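Local atomic coordinates of 2,3-dihydroxy-2,3-dihydrophenylpropionate dehydrogenase (Pseudomonas sp. MC1, PDB entry 5XTF), a protein that catalyses the NAD+-dependent oxidation of naphthalene cis-dihydrodiol to 1,2-dihydroxynaphthalene, a step in the breakdown of aromatic hydrocarbons. Residues 98-103 with 151-156; 157-162 with 174-179; 195-200 with 251-256. All coordinates share one frame; numbering follows the deposited sequence.

In the fold
All three contacts are built on or beside the parallel sheet of the Rossmann fold. Contact 1 pairs strands 100-103 and 153-157. Contact 2 sets the loop after the latter strand against helix 170-190; A103 O and T157 N, 2.9 Å apart, probably join the two by a hydrogen bond. Contact 3 sets the next strand, 195-201, against helix 248-254; its centre is about 8 Å from that of contact 1, and the D99 OD1 to R256 NH2 salt bridge (2.7 Å) spans both. Contact 2, about 18 and 16 Å from contacts 1 and 3 between centres, carries NAD+-binding K176. The side chain of T157 comes within about 3 Å of that of NAD+-binding N104. No cofactor is bound to this chain.

Contact 1. Residues 98-103 with 151-156; sequences LDCFIA and NGSVVM
C100 carries SG anti to its backbone N (chi1 -175°), while S153 turns OG to the position between its own N and carbonyl carbon (chi1 69°). These two torsions bring C100 SG and S153 OG to 3.5 Å on the same face of the sheet. Two residues on, on the same face, V155 has CG2 anti to its carbonyl carbon, which puts that methyl 4.0 Å from C100 SG; the sulfur thus meets a polar neighbour and an apolar one. I102 completes this face, its CG1 lying 4.2 Å from V155 CB. A254 and L253 of helix 248-254 pack on the cysteine and the valine respectively.

The opposite face bears F101, V154, A103 and M156. V154 CG1 stands at the edge of the F101 ring, near the ring plane, and M156 CG lies alongside A103 CB at 4.2 Å. Y136 of helix 118-150 closes over A103 and M156, and L147 of the same helix over V154.

Between the faces runs a parallel ladder, the strand segments inclined at 15° to each other. S153 N donates to D99 O, F101 N to S153 O, V155 N to F101 O at 2.9 Å, and A103 N to V155 O. CA-H...O contacts fill the intervals, the closest from I102 CA to V155 O at 3.1 Å. Ahead of the first rung, G152 CA comes 3.2 Å from D99 O, and a side chain at this glycine would run into that carbonyl. D99 itself looks elsewhere: OD1 makes a salt bridge with R256 and OD2 accepts from V25 N.

The ladder thus pairs buried backbone N-H and C=O groups, while the mostly apolar side chains meet helix 118-150 on one face of the Rossmann sheet and helix 248-254 on the other.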
ATOM      1  N   LEU B  98      28.615  -7.247  16.716  1.00 32.33           N
ATOM      2  CA  LEU B  98      27.444  -6.383  16.627  1.00 26.35           C
ATOM      3  C   LEU B  98      26.285  -7.225  16.118  1.00 29.19           C
ATOM      4  O   LEU B  98      26.402  -7.853  15.062  1.00 27.06           O
ATOM      5  CB  LEU B  98      27.698  -5.187  15.703  1.00 26.13           C
ATOM      6  CG  LEU B  98      26.501  -4.258  15.437  1.00 22.49           C
ATOM      7  CD1 LEU B  98      26.090  -3.480  16.695  1.00 24.55           C
ATOM      8  CD2 LEU B  98      26.816  -3.301  14.333  1.00 20.57           C
ATOM      9  N   ASP B  99      25.175  -7.249  16.861  1.00 28.27           N
ATOM     10  CA  ASP B  99      24.013  -8.023  16.430  1.00 27.77           C
ATOM     11  C   ASP B  99      22.938  -7.199  15.734  1.00 29.48           C
ATOM     12  O   ASP B  99      22.257  -7.723  14.852  1.00 25.53           O
ATOM     13  CB  ASP B  99      23.375  -8.756  17.617  1.00 28.84           C
ATOM     14  CG  ASP B  99      24.322  -9.749  18.259  1.00 35.58           C
ATOM     15  OD1 ASP B  99      24.472 -10.863  17.707  1.00 36.59           O
ATOM     16  OD2 ASP B  99      24.921  -9.414  19.314  1.00 37.54           O
ATOM     17  N   CYS B 100      22.742  -5.940  16.107  1.00 27.27           N
ATOM     18  CA  CYS B 100      21.647  -5.156  15.559  1.00 25.69           C
ATOM     19  C   CYS B 100      22.102  -3.717  15.399  1.00 22.51           C
ATOM     20  O   CYS B 100      22.786  -3.181  16.272  1.00 26.67           O
ATOM     21  CB  CYS B 100      20.407  -5.219  16.464  1.00 26.11           C
ATOM     22  SG  CYS B 100      18.927  -4.367  15.787  1.00 31.30           S
ATOM     23  N   PHE B 101      21.758  -3.112  14.273  1.00 22.40           N
ATOM     24  CA  PHE B 101      21.998  -1.693  14.045  1.00 22.78           C
ATOM     25  C   PHE B 101      20.655  -0.996  13.876  1.00 24.88           C
ATOM     26  O   PHE B 101      19.849  -1.394  13.022  1.00 21.13           O
ATOM     27  CB  PHE B 101      22.875  -1.447  12.813  1.00 20.61           C
ATOM     28  CG  PHE B 101      23.073   0.019  12.509  1.00 21.62           C
ATOM     29  CD1 PHE B 101      23.883   0.798  13.319  1.00 25.96           C
ATOM     30  CD2 PHE B 101      22.446   0.620  11.435  1.00 24.88           C
ATOM     31  CE1 PHE B 101      24.070   2.145  13.065  1.00 22.74           C
ATOM     32  CE2 PHE B 101      22.635   1.975  11.175  1.00 23.40           C
ATOM     33  CZ  PHE B 101      23.446   2.729  11.994  1.00 23.99           C
ATOM     34  N   ILE B 102      20.416   0.032  14.688  1.00 24.12           N
ATOM     35  CA  ILE B 102      19.183   0.805  14.665  1.00 19.37           C
ATOM     36  C   ILE B 102      19.530   2.191  14.156  1.00 24.59           C
ATOM     37  O   ILE B 102      20.193   2.970  14.853  1.00 23.02           O
ATOM     38  CB  ILE B 102      18.517   0.891  16.041  1.00 22.91           C
ATOM     39  CG1 ILE B 102      18.184  -0.505  16.569  1.00 27.24           C
ATOM     40  CG2 ILE B 102      17.278   1.767  15.970  1.00 23.72           C
ATOM     41  CD1 ILE B 102      17.426  -0.486  17.875  1.00 26.94           C
ATOM     42  N   ALA B 103      19.094   2.492  12.937  1.00 22.20           N
ATOM     43  CA  ALA B 103      19.297   3.803  12.343  1.00 22.60           C
ATOM     44  C   ALA B 103      18.057   4.623  12.656  1.00 25.06           C
ATOM     45  O   ALA B 103      16.966   4.317  12.163  1.00 26.95           O
ATOM     46  CB  ALA B 103      19.531   3.680  10.842  1.00 20.85           C
ATOM     47  N   ASN B 151      25.046 -12.580  11.319  1.00 28.40           N
ATOM     48  CA  ASN B 151      23.778 -12.653  10.602  1.00 25.29           C
ATOM     49  C   ASN B 151      22.708 -11.888  11.373  1.00 24.61           C
ATOM     50  O   ASN B 151      21.684 -12.427  11.806  1.00 23.06           O
ATOM     51  CB  ASN B 151      23.379 -14.107  10.343  1.00 24.37           C
ATOM     52  CG  ASN B 151      24.312 -14.802   9.359  1.00 28.39           C
ATOM     53  OD1 ASN B 151      25.339 -14.248   8.911  1.00 27.13           O
ATOM     54  ND2 ASN B 151      23.967 -16.037   9.028  1.00 31.49           N
ATOM     55  N   GLY B 152      22.983 -10.608  11.559  1.00 22.25           N
ATOM     56  CA  GLY B 152      22.205  -9.777  12.445  1.00 23.28           C
ATOM     57  C   GLY B 152      21.072  -9.086  11.737  1.00 24.56           C
ATOM     58  O   GLY B 152      20.631  -9.504  10.663  1.00 27.53           O
ATOM     59  N   SER B 153      20.588  -8.004  12.342  1.00 21.90           N
ATOM     60  CA  SER B 153      19.487  -7.285  11.719  1.00 27.59           C
ATOM     61  C   SER B 153      19.734  -5.779  11.712  1.00 25.13           C
ATOM     62  O   SER B 153      20.654  -5.258  12.351  1.00 22.26           O
ATOM     63  CB  SER B 153      18.150  -7.614  12.410  1.00 24.29           C
ATOM     64  OG  SER B 153      18.086  -7.075  13.712  1.00 26.24           O
ATOM     65  N   VAL B 154      18.888  -5.087  10.943  1.00 23.66           N
ATOM     66  CA  VAL B 154      18.805  -3.635  10.907  1.00 19.08           C
ATOM     67  C   VAL B 154      17.378  -3.231  11.241  1.00 22.92           C
ATOM     68  O   VAL B 154      16.425  -3.876  10.792  1.00 22.19           O
ATOM     69  CB  VAL B 154      19.210  -3.084   9.526  1.00 19.53           C
ATOM     70  CG1 VAL B 154      19.070  -1.587   9.501  1.00 21.24           C
ATOM     71  CG2 VAL B 154      20.614  -3.487   9.212  1.00 20.93           C
ATOM     72  N   VAL B 155      17.224  -2.169  12.026  1.00 19.43           N
ATOM     73  CA  VAL B 155      15.928  -1.530  12.230  1.00 19.71           C
ATOM     74  C   VAL B 155      16.103  -0.058  11.936  1.00 21.31           C
ATOM     75  O   VAL B 155      16.991   0.585  12.506  1.00 20.33           O
ATOM     76  CB  VAL B 155      15.372  -1.713  13.650  1.00 21.84           C
ATOM     77  CG1 VAL B 155      13.926  -1.229  13.698  1.00 21.59           C
ATOM     78  CG2 VAL B 155      15.479  -3.161  14.088  1.00 23.84           C
ATOM     79  N   MET B 156      15.279   0.471  11.035  1.00 19.34           N
ATOM     80  CA  MET B 156      15.252   1.886  10.732  1.00 18.46           C
ATOM     81  C   MET B 156      14.010   2.519  11.336  1.00 18.97           C
ATOM     82  O   MET B 156      12.947   1.895  11.427  1.00 18.81           O
ATOM     83  CB  MET B 156      15.265   2.135   9.223  1.00 20.50           C
ATOM     84  CG  MET B 156      16.589   1.817   8.545  1.00 21.26           C
ATOM     85  SD  MET B 156      16.458   1.835   6.743  1.00 28.47           S
ATOM     86  CE  MET B 156      16.129   0.119   6.377  1.00 26.75           C
TER

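Contact 2. Residues 157-162 with 174-179; sequences TASVSS and ASKHAV
T157 O receives a weak hydrogen bond from K176 NZ (3.2 Å), the lysine of the YxxxK motif (Y172 to K176) of short-chain dehydrogenases and an NAD+-binding residue. T157 OG1 turns to N104, another such residue. A158 O takes a stronger bond from K176 NZ, at 3.0 Å, the amine standing well above the carbonyl plane rather than on a lone pair. Two successive carbonyls therefore hold NZ, and A158 CB also rests on V179 CG1. S159 presses CB against the lysine stem, 3.5 Å from K176 CG and likewise from CD, closer than usual van der Waals contact. Its OG, anti to the backbone N (chi1 176°), accepts from S161 N in an ST turn and also bonds to Y172 OH, in keeping with the Ser-Tyr-Lys signature of the family. S161 CB then packs on K176 CB. S162 donates OG to K176 O, in the helix backbone, from above that carbonyl's plane. H177 bonds through ND1 to I173 O and through NE2 to K184 of a second subunit, while S162 O sits 3.0 Å above one face of its imidazole, offset toward the rim.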
ATOM      1  N   THR B 157      14.152   3.761  11.755  1.00 16.44           N
ATOM      2  CA  THR B 157      13.002   4.560  12.139  1.00 19.16           C
ATOM      3  C   THR B 157      12.437   5.211  10.876  1.00 22.44           C
ATOM      4  O   THR B 157      13.107   6.027  10.224  1.00 20.79           O
ATOM      5  CB  THR B 157      13.396   5.602  13.188  1.00 25.29           C
ATOM      6  OG1 THR B 157      13.797   4.948  14.404  1.00 24.74           O
ATOM      7  CG2 THR B 157      12.247   6.548  13.473  1.00 22.24           C
ATOM      8  N   ALA B 158      11.227   4.804  10.500  1.00 21.23           N
ATOM      9  CA  ALA B 158      10.466   5.471   9.455  1.00 24.91           C
ATOM     10  C   ALA B 158       9.619   6.543  10.122  1.00 25.65           C
ATOM     11  O   ALA B 158      10.143   7.306  10.937  1.00 27.37           O
ATOM     12  CB  ALA B 158       9.616   4.465   8.677  1.00 21.43           C
ATOM     13  N   SER B 159       8.319   6.588   9.830  1.00 28.06           N
ATOM     14  CA  SER B 159       7.444   7.645  10.338  1.00 29.78           C
ATOM     15  C   SER B 159       6.011   7.377   9.872  1.00 34.36           C
ATOM     16  O   SER B 159       5.784   6.649   8.899  1.00 33.72           O
ATOM     17  CB  SER B 159       7.925   9.028   9.858  1.00 32.15           C
ATOM     18  OG  SER B 159       7.060  10.071  10.252  1.00 34.20           O
ATOM     19  N   VAL B 160       5.041   7.974  10.576  1.00 34.98           N
ATOM     20  CA  VAL B 160       3.678   7.964  10.042  1.00 33.92           C
ATOM     21  C   VAL B 160       3.647   8.714   8.723  1.00 37.65           C
ATOM     22  O   VAL B 160       2.810   8.432   7.852  1.00 36.50           O
ATOM     23  CB  VAL B 160       2.661   8.553  11.047  1.00 37.65           C
ATOM     24  CG1 VAL B 160       2.903  10.032  11.263  1.00 39.18           C
ATOM     25  CG2 VAL B 160       1.223   8.318  10.561  1.00 35.56           C
ATOM     26  N   SER B 161       4.566   9.668   8.545  1.00 35.71           N
ATOM     27  CA  SER B 161       4.737  10.377   7.286  1.00 34.77           C
ATOM     28  C   SER B 161       5.208   9.472   6.157  1.00 34.88           C
ATOM     29  O   SER B 161       5.185   9.895   4.994  1.00 33.26           O
ATOM     30  CB  SER B 161       5.728  11.527   7.470  1.00 32.60           C
ATOM     31  OG  SER B 161       5.169  12.581   8.247  1.00 37.23           O
ATOM     32  N   SER B 162       5.648   8.249   6.467  1.00 32.93           N
ATOM     33  CA  SER B 162       5.944   7.281   5.420  1.00 30.43           C
ATOM     34  C   SER B 162       4.683   6.750   4.738  1.00 30.25           C
ATOM     35  O   SER B 162       4.789   6.166   3.658  1.00 30.09           O
ATOM     36  CB  SER B 162       6.732   6.103   5.994  1.00 30.35           C
ATOM     37  OG  SER B 162       7.888   6.535   6.681  1.00 33.41           O
ATOM     38  N   ALA B 174       8.590  12.994   1.702  1.00 23.93           N
ATOM     39  CA  ALA B 174       9.344  12.293   0.670  1.00 19.70           C
ATOM     40  C   ALA B 174      10.516  11.527   1.274  1.00 20.84           C
ATOM     41  O   ALA B 174      10.809  10.401   0.859  1.00 19.68           O
ATOM     42  CB  ALA B 174       9.823  13.288  -0.386  1.00 19.60           C
ATOM     43  N   SER B 175      11.194  12.109   2.265  1.00 21.70           N
ATOM     44  CA  SER B 175      12.310  11.395   2.879  1.00 24.16           C
ATOM     45  C   SER B 175      11.818  10.165   3.631  1.00 22.48           C
ATOM     46  O   SER B 175      12.453   9.108   3.596  1.00 24.85           O
ATOM     47  CB  SER B 175      13.103  12.307   3.816  1.00 22.80           C
ATOM     48  OG  SER B 175      12.409  12.597   5.022  1.00 22.20           O
ATOM     49  N   LYS B 176      10.683  10.279   4.300  1.00 22.97           N
ATOM     50  CA  LYS B 176      10.169   9.136   5.037  1.00 23.56           C
ATOM     51  C   LYS B 176       9.617   8.063   4.112  1.00 23.73           C
ATOM     52  O   LYS B 176       9.648   6.879   4.460  1.00 24.53           O
ATOM     53  CB  LYS B 176       9.128   9.620   6.040  1.00 24.70           C
ATOM     54  CG  LYS B 176       9.808  10.357   7.227  1.00 32.21           C
ATOM     55  CD  LYS B 176      10.821   9.431   7.938  1.00 29.38           C
ATOM     56  CE  LYS B 176      11.403  10.071   9.186  1.00 32.87           C
ATOM     57  NZ  LYS B 176      12.319   9.119   9.891  1.00 27.35           N
ATOM     58  N   HIS B 177       9.133   8.437   2.920  1.00 21.30           N
ATOM     59  CA  HIS B 177       8.803   7.414   1.936  1.00 20.90           C
ATOM     60  C   HIS B 177      10.050   6.730   1.396  1.00 20.77           C
ATOM     61  O   HIS B 177      10.043   5.518   1.154  1.00 22.42           O
ATOM     62  CB  HIS B 177       7.987   8.014   0.800  1.00 19.58           C
ATOM     63  CG  HIS B 177       6.532   8.125   1.111  1.00 21.66           C
ATOM     64  ND1 HIS B 177       6.029   9.072   1.982  1.00 23.46           N
ATOM     65  CD2 HIS B 177       5.471   7.403   0.679  1.00 21.18           C
ATOM     66  CE1 HIS B 177       4.718   8.929   2.066  1.00 24.72           C
ATOM     67  NE2 HIS B 177       4.355   7.926   1.285  1.00 24.40           N
ATOM     68  N   ALA B 178      11.133   7.481   1.195  1.00 19.38           N
ATOM     69  CA  ALA B 178      12.372   6.846   0.760  1.00 20.02           C
ATOM     70  C   ALA B 178      12.822   5.768   1.751  1.00 21.23           C
ATOM     71  O   ALA B 178      13.313   4.710   1.340  1.00 21.55           O
ATOM     72  CB  ALA B 178      13.457   7.904   0.545  1.00 18.20           C
ATOM     73  N   VAL B 179      12.621   5.990   3.058  1.00 19.94           N
ATOM     74  CA  VAL B 179      13.011   4.970   4.041  1.00 22.68           C
ATOM     75  C   VAL B 179      12.231   3.673   3.814  1.00 21.86           C
ATOM     76  O   VAL B 179      12.810   2.579   3.824  1.00 22.48           O
ATOM     77  CB  VAL B 179      12.844   5.489   5.487  1.00 19.43           C
ATOM     78  CG1 VAL B 179      13.244   4.428   6.462  1.00 17.68           C
ATOM     79  CG2 VAL B 179      13.703   6.749   5.712  1.00 19.69           C
TER

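Contact 3. Residues 195-200 with 251-256; sequences RVNAVS and LLLASR
R195 turns the edge of its guanidinium to L253 O, which lies only 9° out of the guanidinium plane. The approach is end-on: R195 NH1 (3.1 Å) and NH2 (3.3 Å) both donate to L253 O, and they come from the same side of its carbonyl plane. The side chain leaves the strand with CG anti to the carbonyl carbon and bends at chi3 (-50°), which carries the terminal nitrogens over to the last turn of helix 248-254. NH1 has a second acceptor in I262 O, so the group is held between the end of that helix and the loop beyond it. An alanine here would probably leave L253 O without either of its N-H donors from the strand, and the helix end freer to shift.

L253 answers with its side chain, which crosses those of N197 and V199 obliquely: L253 CD2 lies against N197 CB at 3.7 Å, whereas CD1 reaches 3.6 Å from V199 CG2 and touches A198 O. V155 and I267, on the strands that flank 195-201, also touch the leucine.

N197 meets L253 through its aliphatic CB, and its amide serves polar partners. N197 ND2 donates to a water (2.9 Å) that in turn donates to L253 O (3.2 Å), a third link to the same carbonyl. The amide is further fixed by the loop before strand 266-269, OD1 accepting from T265 N and ND2 donating to I262 O. L252 of the same helix packs on L252 of a third subunit.

A helix packed through its leucine on an inner strand of a parallel sheet is the alpha/beta layering of the Rossmann fold in short-chain dehydrogenases; to it this protein adds the polar tie from R195 and N197 to the helix end.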
ATOM      1  N   ARG B 195      18.374  -9.497   8.363  1.00 20.72           N
ATOM      2  CA  ARG B 195      17.000  -9.013   8.333  1.00 24.31           C
ATOM      3  C   ARG B 195      16.980  -7.491   8.391  1.00 23.28           C
ATOM      4  O   ARG B 195      17.802  -6.875   9.072  1.00 22.14           O
ATOM      5  CB  ARG B 195      16.179  -9.584   9.493  1.00 20.10           C
ATOM      6  CG  ARG B 195      15.843 -11.045   9.335  1.00 20.48           C
ATOM      7  CD  ARG B 195      15.131 -11.594  10.566  1.00 23.24           C
ATOM      8  NE  ARG B 195      15.835 -11.264  11.799  1.00 23.77           N
ATOM      9  CZ  ARG B 195      15.424 -10.348  12.668  1.00 23.37           C
ATOM     10  NH1 ARG B 195      14.303  -9.676  12.440  1.00 21.66           N
ATOM     11  NH2 ARG B 195      16.131 -10.102  13.765  1.00 28.97           N
ATOM     12  N   VAL B 196      16.019  -6.886   7.691  1.00 19.97           N
ATOM     13  CA  VAL B 196      15.904  -5.430   7.640  1.00 20.58           C
ATOM     14  C   VAL B 196      14.440  -5.053   7.788  1.00 20.44           C
ATOM     15  O   VAL B 196      13.596  -5.523   7.020  1.00 22.19           O
ATOM     16  CB  VAL B 196      16.460  -4.831   6.333  1.00 22.48           C
ATOM     17  CG1 VAL B 196      16.576  -3.332   6.489  1.00 19.93           C
ATOM     18  CG2 VAL B 196      17.810  -5.432   5.958  1.00 22.10           C
ATOM     19  N   ASN B 197      14.140  -4.189   8.752  1.00 19.84           N
ATOM     20  CA  ASN B 197      12.769  -3.818   9.066  1.00 18.18           C
ATOM     21  C   ASN B 197      12.739  -2.367   9.506  1.00 17.60           C
ATOM     22  O   ASN B 197      13.766  -1.690   9.566  1.00 18.33           O
ATOM     23  CB  ASN B 197      12.184  -4.710  10.155  1.00 23.43           C
ATOM     24  CG  ASN B 197      12.126  -6.152   9.749  1.00 24.47           C
ATOM     25  OD1 ASN B 197      11.313  -6.530   8.912  1.00 23.55           O
ATOM     26  ND2 ASN B 197      13.000  -6.975  10.335  1.00 21.25           N
ATOM     27  N   ALA B 198      11.542  -1.886   9.822  1.00 19.97           N
ATOM     28  CA  ALA B 198      11.386  -0.502  10.233  1.00 17.27           C
ATOM     29  C   ALA B 198      10.201  -0.363  11.165  1.00 18.15           C
ATOM     30  O   ALA B 198       9.271  -1.166  11.151  1.00 18.88           O
ATOM     31  CB  ALA B 198      11.197   0.437   9.039  1.00 19.18           C
ATOM     32  N   VAL B 199      10.256   0.689  11.969  1.00 17.80           N
ATOM     33  CA  VAL B 199       9.167   1.113  12.830  1.00 21.80           C
ATOM     34  C   VAL B 199       8.727   2.496  12.371  1.00 21.36           C
ATOM     35  O   VAL B 199       9.570   3.365  12.140  1.00 21.05           O
ATOM     36  CB  VAL B 199       9.604   1.157  14.305  1.00 18.64           C
ATOM     37  CG1 VAL B 199       8.461   1.618  15.173  1.00 20.21           C
ATOM     38  CG2 VAL B 199      10.101  -0.186  14.740  1.00 17.75           C
ATOM     39  N   SER B 200       7.415   2.704  12.245  1.00 21.89           N
ATOM     40  CA  SER B 200       6.874   3.997  11.833  1.00 23.29           C
ATOM     41  C   SER B 200       6.110   4.627  12.982  1.00 25.22           C
ATOM     42  O   SER B 200       4.896   4.434  13.102  1.00 28.19           O
ATOM     43  CB  SER B 200       5.967   3.840  10.614  1.00 27.55           C
ATOM     44  OG  SER B 200       6.720   3.476   9.484  1.00 30.88           O
ATOM     45  N   LEU B 251      12.164  -3.702  19.857  1.00 22.21           N
ATOM     46  CA  LEU B 251      12.663  -4.872  20.572  1.00 24.24           C
ATOM     47  C   LEU B 251      12.273  -6.160  19.865  1.00 24.79           C
ATOM     48  O   LEU B 251      13.095  -7.068  19.717  1.00 25.81           O
ATOM     49  CB  LEU B 251      12.124  -4.874  21.996  1.00 26.60           C
ATOM     50  CG  LEU B 251      12.703  -3.852  22.961  1.00 32.73           C
ATOM     51  CD1 LEU B 251      11.840  -3.869  24.219  1.00 33.49           C
ATOM     52  CD2 LEU B 251      14.151  -4.211  23.290  1.00 28.52           C
ATOM     53  N   LEU B 252      11.004  -6.265  19.448  1.00 22.41           N
ATOM     54  CA  LEU B 252      10.553  -7.409  18.661  1.00 25.83           C
ATOM     55  C   LEU B 252      11.395  -7.579  17.398  1.00 25.22           C
ATOM     56  O   LEU B 252      11.847  -8.688  17.083  1.00 28.08           O
ATOM     57  CB  LEU B 252       9.076  -7.225  18.291  1.00 27.77           C
ATOM     58  CG  LEU B 252       8.144  -8.319  17.740  1.00 29.22           C
ATOM     59  CD1 LEU B 252       6.934  -7.635  17.118  1.00 28.07           C
ATOM     60  CD2 LEU B 252       8.767  -9.254  16.723  1.00 31.54           C
ATOM     61  N   LEU B 253      11.593  -6.490  16.646  1.00 23.21           N
ATOM     62  CA  LEU B 253      12.283  -6.583  15.357  1.00 26.99           C
ATOM     63  C   LEU B 253      13.769  -6.915  15.502  1.00 22.02           C
ATOM     64  O   LEU B 253      14.361  -7.496  14.586  1.00 27.25           O
ATOM     65  CB  LEU B 253      12.114  -5.281  14.565  1.00 21.47           C
ATOM     66  CG  LEU B 253      10.715  -4.910  14.056  1.00 23.92           C
ATOM     67  CD1 LEU B 253      10.731  -3.506  13.424  1.00 21.37           C
ATOM     68  CD2 LEU B 253      10.185  -5.928  13.066  1.00 22.50           C
ATOM     69  N   ALA B 254      14.394  -6.550  16.616  1.00 23.38           N
ATOM     70  CA  ALA B 254      15.800  -6.895  16.834  1.00 25.10           C
ATOM     71  C   ALA B 254      15.998  -8.274  17.458  1.00 25.90           C
ATOM     72  O   ALA B 254      17.072  -8.862  17.300  1.00 30.48           O
ATOM     73  CB  ALA B 254      16.475  -5.842  17.718  1.00 23.58           C
ATOM     74  N   SER B 255      15.006  -8.798  18.164  1.00 25.17           N
ATOM     75  CA  SER B 255      15.170 -10.066  18.857  1.00 28.64           C
ATOM     76  C   SER B 255      15.406 -11.205  17.869  1.00 32.70           C
ATOM     77  O   SER B 255      14.626 -11.409  16.929  1.00 28.99           O
ATOM     78  CB  SER B 255      13.935 -10.339  19.709  1.00 26.53           C
ATOM     79  OG  SER B 255      13.686 -11.726  19.791  1.00 27.92           O
ATOM     80  N   ARG B 256      16.500 -11.945  18.067  1.00 30.17           N
ATOM     81  CA  ARG B 256      16.746 -13.100  17.216  1.00 29.01           C
ATOM     82  C   ARG B 256      15.756 -14.209  17.479  1.00 30.29           C
ATOM     83  O   ARG B 256      15.584 -15.081  16.628  1.00 31.73           O
ATOM     84  CB  ARG B 256      18.141 -13.651  17.434  1.00 34.29           C
ATOM     85  CG  ARG B 256      19.238 -12.787  16.922  1.00 34.33           C
ATOM     86  CD  ARG B 256      20.554 -13.366  17.406  1.00 31.32           C
ATOM     87  NE  ARG B 256      21.669 -12.530  16.988  1.00 31.73           N
ATOM     88  CZ  ARG B 256      22.232 -12.615  15.795  1.00 31.75           C
ATOM     89  NH1 ARG B 256      21.768 -13.499  14.927  1.00 31.29           N
ATOM     90  NH2 ARG B 256      23.239 -11.822  15.464  1.00 29.32           N
TER
HETATM   91  O   HOH W   1      15.147  -5.792  11.957  1.00 21.20           O